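Local coordinates for proximal thread matrix protein 1 (Mytilus galloprovincialis, PDB 4CN9) that is a matrix protein of the mussel byssus that binds collagen and zinc and carries two von Willebrand factor type A domains, at residues Asp260-Gln274 with Ile325-Ala337. Sequence-based numbering, arbitrary orientation.
Sequences DASSSINANNPNNYQ and IDKVTPSIIGQTA. Unlike the reference sequence in segment 325-337: Thr329 (reference Ser).
Ala261, Ser263 and Tyr273 meet Ser331, Ile333 and Pro330 where two loops pack together in the second von Willebrand factor type A domain: the loop joining strand 253-260 to helix 272-285, and the one between helices 318-327 and 338-349. The sequence Asp260-Ala261-Ser262-Ser263-Ser264 follows the DxSxS pattern of a MIDAS motif, but no metal is bound here. Two backbone bonds tie the loops: Ser331 N gives a nearly straight bond of 2.7 Å to Ala261 O, and Ser263 N reaches Ile333 O at 3.0 Å, standing 47° out of that carbonyl plane. Asp260 OD1 accepts from Ser262 N in an Asx turn and Ser262 OG from Ser264 N in an ST turn. CG2 of Thr336 packs against the Asp260 carboxylate, 3.3 Å from OD2 and as near to OD1; OD2 takes its hydrogen bond from Asp370 N. Ser262 CB comes within 3.2 Å of Gln335 O. Farther along, CG of Tyr273 lies anti to the backbone N (chi1 -165°), which carries the ring across to Pro330; Pro330 CB lies over one face, offset toward the rim, in a CH-pi contact 4.1 Å from the ring centroid, and Val328 O lies at the edge. The phenol OH bonds only weakly to Val328 O, which also accepts from Lys277 NZ. At the helix ends Gln274 NE2 hydrogen-bonds to Asp326 OD1 (3.1 Å) from the syn side, 35° out of the carboxylate plane; the stronger partners are Asn278 OD1 for NE2 and, by salt bridge, Lys281 for Asp326 OD2. Backbone bonds, the Tyr273-Pro330 contact and this polar pair thus join the segments, and the two turns, with Ser264 OG bonded to Asp370, are consistent with a serine loop that keeps its shape although no metal is bound.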
loop_
_atom_site.group_PDB
_atom_site.type_symbol
_atom_site.label_atom_id
_atom_site.label_comp_id
_atom_site.label_asym_id
_atom_site.label_seq_id
_atom_site.Cartn_x
_atom_site.Cartn_y
_atom_site.Cartn_z
ATOM N N ASP A 260 19.180 -10.151 8.361
ATOM C CA ASP A 260 19.558 -11.031 9.441
ATOM C C ASP A 260 20.987 -11.512 9.236
ATOM O O ASP A 260 21.331 -12.025 8.170
ATOM C CB ASP A 260 18.568 -12.199 9.399
ATOM C CG ASP A 260 18.743 -13.198 10.511
ATOM O OD1 ASP A 260 19.727 -13.142 11.281
ATOM O OD2 ASP A 260 17.844 -14.074 10.597
ATOM N N ALA A 261 21.820 -11.320 10.255
ATOM C CA ALA A 261 23.205 -11.798 10.222
ATOM C C ALA A 261 23.520 -12.673 11.432
ATOM O O ALA A 261 24.682 -12.848 11.796
ATOM C CB ALA A 261 24.180 -10.627 10.139
ATOM N N SER A 262 22.466 -13.219 12.031
ATOM C CA SER A 262 22.550 -14.165 13.141
ATOM C C SER A 262 23.266 -15.467 12.775
ATOM O O SER A 262 23.258 -15.901 11.624
ATOM C CB SER A 262 21.130 -14.517 13.608
ATOM O OG SER A 262 21.131 -15.691 14.405
ATOM N N SER A 263 23.866 -16.097 13.777
ATOM C CA SER A 263 24.582 -17.348 13.590
ATOM C C SER A 263 23.607 -18.457 13.231
ATOM O O SER A 263 24.007 -19.521 12.780
ATOM C CB SER A 263 25.315 -17.724 14.879
ATOM O OG SER A 263 24.379 -17.910 15.925
ATOM N N SER A 264 22.322 -18.197 13.431
ATOM C CA SER A 264 21.297 -19.186 13.159
ATOM C C SER A 264 21.149 -19.458 11.666
ATOM O O SER A 264 20.685 -20.526 11.279
ATOM C CB SER A 264 19.947 -18.715 13.705
ATOM O OG SER A 264 19.299 -17.852 12.781
ATOM N N ILE A 265 21.523 -18.495 10.827
ATOM C CA ILE A 265 21.270 -18.625 9.398
ATOM C C ILE A 265 21.973 -19.844 8.814
ATOM O O ILE A 265 21.379 -20.576 8.038
ATOM C CB ILE A 265 21.673 -17.373 8.618
ATOM C CG1 ILE A 265 20.719 -16.227 8.969
ATOM C CG2 ILE A 265 21.630 -17.643 7.104
ATOM C CD1 ILE A 265 21.022 -14.945 8.268
ATOM N N ASN A 266 23.229 -20.056 9.193
ATOM C CA ASN A 266 24.012 -21.157 8.635
ATOM C C ASN A 266 24.015 -22.405 9.494
ATOM O O ASN A 266 24.894 -23.245 9.335
ATOM C CB ASN A 266 25.449 -20.716 8.386
ATOM C CG ASN A 266 25.615 -20.024 7.062
ATOM O OD1 ASN A 266 24.691 -19.987 6.256
ATOM N ND2 ASN A 266 26.792 -19.462 6.827
ATOM N N ALA A 267 23.031 -22.534 10.385
ATOM C CA ALA A 267 22.967 -23.668 11.313
ATOM C C ALA A 267 22.587 -24.982 10.630
ATOM O O ALA A 267 23.245 -26.003 10.828
ATOM C CB ALA A 267 21.988 -23.371 12.450
ATOM N N ASN A 268 21.516 -24.964 9.845
ATOM C CA ASN A 268 21.043 -26.178 9.184
ATOM C C ASN A 268 21.535 -26.339 7.744
ATOM O O ASN A 268 21.068 -27.232 7.031
ATOM C CB ASN A 268 19.515 -26.214 9.186
ATOM C CG ASN A 268 18.938 -26.314 10.580
ATOM O OD1 ASN A 268 19.522 -26.947 11.465
ATOM N ND2 ASN A 268 17.784 -25.682 10.787
ATOM N N ASN A 269 22.471 -25.489 7.325
ATOM C CA ASN A 269 22.931 -25.449 5.937
ATOM C C ASN A 269 23.947 -24.329 5.775
ATOM O O ASN A 269 23.600 -23.153 5.870
ATOM C CB ASN A 269 21.747 -25.219 4.996
ATOM C CG ASN A 269 22.130 -25.270 3.526
ATOM O OD1 ASN A 269 23.302 -25.164 3.161
ATOM N ND2 ASN A 269 21.126 -25.429 2.670
ATOM N N PRO A 270 25.214 -24.683 5.529
ATOM C CA PRO A 270 26.266 -23.657 5.477
ATOM C C PRO A 270 26.236 -22.789 4.214
ATOM O O PRO A 270 27.033 -21.857 4.112
ATOM C CB PRO A 270 27.554 -24.478 5.555
ATOM C CG PRO A 270 27.195 -25.801 4.953
ATOM C CD PRO A 270 25.733 -26.038 5.256
ATOM N N ASN A 271 25.336 -23.096 3.277
ATOM C CA ASN A 271 25.121 -22.261 2.097
ATOM C C ASN A 271 24.149 -21.103 2.310
ATOM O O ASN A 271 24.051 -20.239 1.454
ATOM C CB ASN A 271 24.520 -23.071 0.942
ATOM C CG ASN A 271 25.402 -24.200 0.487
ATOM O OD1 ASN A 271 26.379 -23.987 -0.239
ATOM N ND2 ASN A 271 25.037 -25.429 0.876
ATOM N N ASN A 272 23.407 -21.104 3.410
ATOM C CA ASN A 272 22.247 -20.212 3.514
ATOM C C ASN A 272 22.626 -18.744 3.362
ATOM O O ASN A 272 21.986 -17.994 2.620
ATOM C CB ASN A 272 21.505 -20.435 4.832
ATOM C CG ASN A 272 20.658 -21.702 4.818
ATOM O OD1 ASN A 272 20.375 -22.250 3.759
ATOM N ND2 ASN A 272 20.239 -22.151 5.990
ATOM N N TYR A 273 23.678 -18.346 4.057
ATOM C CA TYR A 273 24.050 -16.946 4.120
ATOM C C TYR A 273 24.477 -16.470 2.738
ATOM O O TYR A 273 24.118 -15.375 2.315
ATOM C CB TYR A 273 25.164 -16.770 5.143
ATOM C CG TYR A 273 25.405 -15.351 5.582
ATOM C CD1 TYR A 273 24.412 -14.608 6.208
ATOM C CD2 TYR A 273 26.636 -14.758 5.375
ATOM C CE1 TYR A 273 24.655 -13.298 6.618
ATOM C CE2 TYR A 273 26.889 -13.480 5.781
ATOM C CZ TYR A 273 25.901 -12.750 6.393
ATOM O OH TYR A 273 26.193 -11.463 6.770
ATOM N N GLN A 274 25.223 -17.297 2.008
ATOM C CA GLN A 274 25.592 -16.918 0.645
ATOM C C GLN A 274 24.387 -16.887 -0.291
ATOM O O GLN A 274 24.338 -16.083 -1.223
ATOM C CB GLN A 274 26.654 -17.856 0.072
ATOM C CG GLN A 274 27.204 -17.375 -1.267
ATOM C CD GLN A 274 27.906 -16.038 -1.141
ATOM O OE1 GLN A 274 28.644 -15.805 -0.179
ATOM N NE2 GLN A 274 27.664 -15.143 -2.091
ATOM N N ILE A 325 28.301 -6.240 -0.456
ATOM C CA ILE A 325 27.340 -7.181 0.120
ATOM C C ILE A 325 28.037 -8.493 0.487
ATOM O O ILE A 325 27.821 -9.058 1.566
ATOM C CB ILE A 325 26.180 -7.444 -0.865
ATOM C CG1 ILE A 325 25.240 -6.229 -0.876
ATOM C CG2 ILE A 325 25.422 -8.695 -0.481
ATOM C CD1 ILE A 325 24.309 -6.189 -2.039
ATOM N N ASP A 326 28.920 -8.944 -0.393
ATOM C CA ASP A 326 29.592 -10.225 -0.212
ATOM C C ASP A 326 30.597 -10.258 0.939
ATOM O O ASP A 326 30.859 -11.323 1.508
ATOM C CB ASP A 326 30.278 -10.631 -1.511
ATOM C CG ASP A 326 29.407 -11.529 -2.366
ATOM O OD1 ASP A 326 28.470 -12.138 -1.818
ATOM O OD2 ASP A 326 29.651 -11.616 -3.580
ATOM N N LYS A 327 31.158 -9.102 1.271
ATOM C CA LYS A 327 32.110 -8.988 2.369
ATOM C C LYS A 327 31.464 -9.012 3.758
ATOM O O LYS A 327 32.150 -9.172 4.767
ATOM C CB LYS A 327 32.923 -7.695 2.223
ATOM C CG LYS A 327 34.044 -7.771 1.201
ATOM C CD LYS A 327 34.896 -6.500 1.203
ATOM C CE LYS A 327 35.370 -6.159 -0.205
ATOM N NZ LYS A 327 36.062 -4.837 -0.279
ATOM N N VAL A 328 30.150 -8.859 3.826
ATOM C CA VAL A 328 29.476 -8.793 5.123
ATOM C C VAL A 328 29.552 -10.135 5.854
ATOM O O VAL A 328 29.214 -11.173 5.295
ATOM C CB VAL A 328 28.015 -8.330 4.965
ATOM C CG1 VAL A 328 27.252 -8.436 6.284
ATOM C CG2 VAL A 328 27.997 -6.903 4.468
ATOM N N THR A 329 30.026 -10.097 7.094
ATOM C CA THR A 329 30.251 -11.303 7.893
ATOM C C THR A 329 29.121 -11.523 8.898
ATOM O O THR A 329 28.582 -10.575 9.444
ATOM C CB THR A 329 31.571 -11.206 8.690
ATOM O OG1 THR A 329 31.489 -10.122 9.628
ATOM C CG2 THR A 329 32.751 -10.975 7.764
ATOM N N PRO A 330 28.764 -12.783 9.144
ATOM C CA PRO A 330 27.693 -13.024 10.115
ATOM C C PRO A 330 28.195 -12.940 11.547
ATOM O O PRO A 330 29.387 -13.047 11.800
ATOM C CB PRO A 330 27.220 -14.435 9.782
ATOM C CG PRO A 330 28.396 -15.093 9.115
ATOM C CD PRO A 330 29.219 -14.017 8.478
ATOM N N SER A 331 27.272 -12.737 12.474
ATOM C CA SER A 331 27.583 -12.693 13.886
ATOM C C SER A 331 27.668 -14.106 14.452
ATOM O O SER A 331 27.142 -15.051 13.871
ATOM C CB SER A 331 26.492 -11.903 14.609
ATOM O OG SER A 331 26.706 -11.890 16.003
ATOM N N ILE A 332 28.313 -14.261 15.599
ATOM C CA ILE A 332 28.287 -15.554 16.274
ATOM C C ILE A 332 27.121 -15.625 17.273
ATOM O O ILE A 332 26.906 -16.646 17.917
ATOM C CB ILE A 332 29.643 -15.880 16.955
ATOM C CG1 ILE A 332 30.027 -14.807 17.971
ATOM C CG2 ILE A 332 30.732 -16.002 15.904
ATOM C CD1 ILE A 332 31.277 -15.146 18.760
ATOM N N ILE A 333 26.359 -14.541 17.379
ATOM C CA ILE A 333 25.194 -14.498 18.261
ATOM C C ILE A 333 23.955 -14.949 17.511
ATOM O O ILE A 333 23.739 -14.551 16.366
ATOM C CB ILE A 333 24.920 -13.066 18.770
ATOM C CG1 ILE A 333 26.214 -12.413 19.266
ATOM C CG2 ILE A 333 23.841 -13.074 19.857
ATOM C CD1 ILE A 333 26.834 -13.107 20.450
ATOM N N GLY A 334 23.142 -15.771 18.158
ATOM C CA GLY A 334 21.894 -16.229 17.575
ATOM C C GLY A 334 20.694 -15.487 18.145
ATOM O O GLY A 334 19.901 -16.042 18.897
ATOM N N GLN A 335 20.611 -14.204 17.815
ATOM C CA GLN A 335 19.455 -13.374 18.099
ATOM C C GLN A 335 19.146 -12.644 16.804
ATOM O O GLN A 335 19.997 -12.571 15.913
ATOM C CB GLN A 335 19.760 -12.354 19.195
ATOM C CG GLN A 335 19.792 -12.908 20.598
ATOM C CD GLN A 335 20.129 -11.835 21.607
ATOM O OE1 GLN A 335 19.555 -10.731 21.583
ATOM N NE2 GLN A 335 21.082 -12.133 22.489
ATOM N N THR A 336 17.936 -12.102 16.700
ATOM C CA THR A 336 17.527 -11.336 15.527
ATOM C C THR A 336 16.801 -10.048 15.961
ATOM O O THR A 336 15.607 -10.050 16.236
ATOM C CB THR A 336 16.607 -12.161 14.576
ATOM O OG1 THR A 336 15.733 -12.997 15.340
ATOM C CG2 THR A 336 17.429 -13.050 13.654
ATOM N N ALA A 337 17.533 -8.949 15.996
ATOM C CA ALA A 337 16.981 -7.668 16.408
ATOM C C ALA A 337 16.398 -6.920 15.209
ATOM O O ALA A 337 16.991 -5.956 14.717
ATOM C CB ALA A 337 18.057 -6.838 17.076
#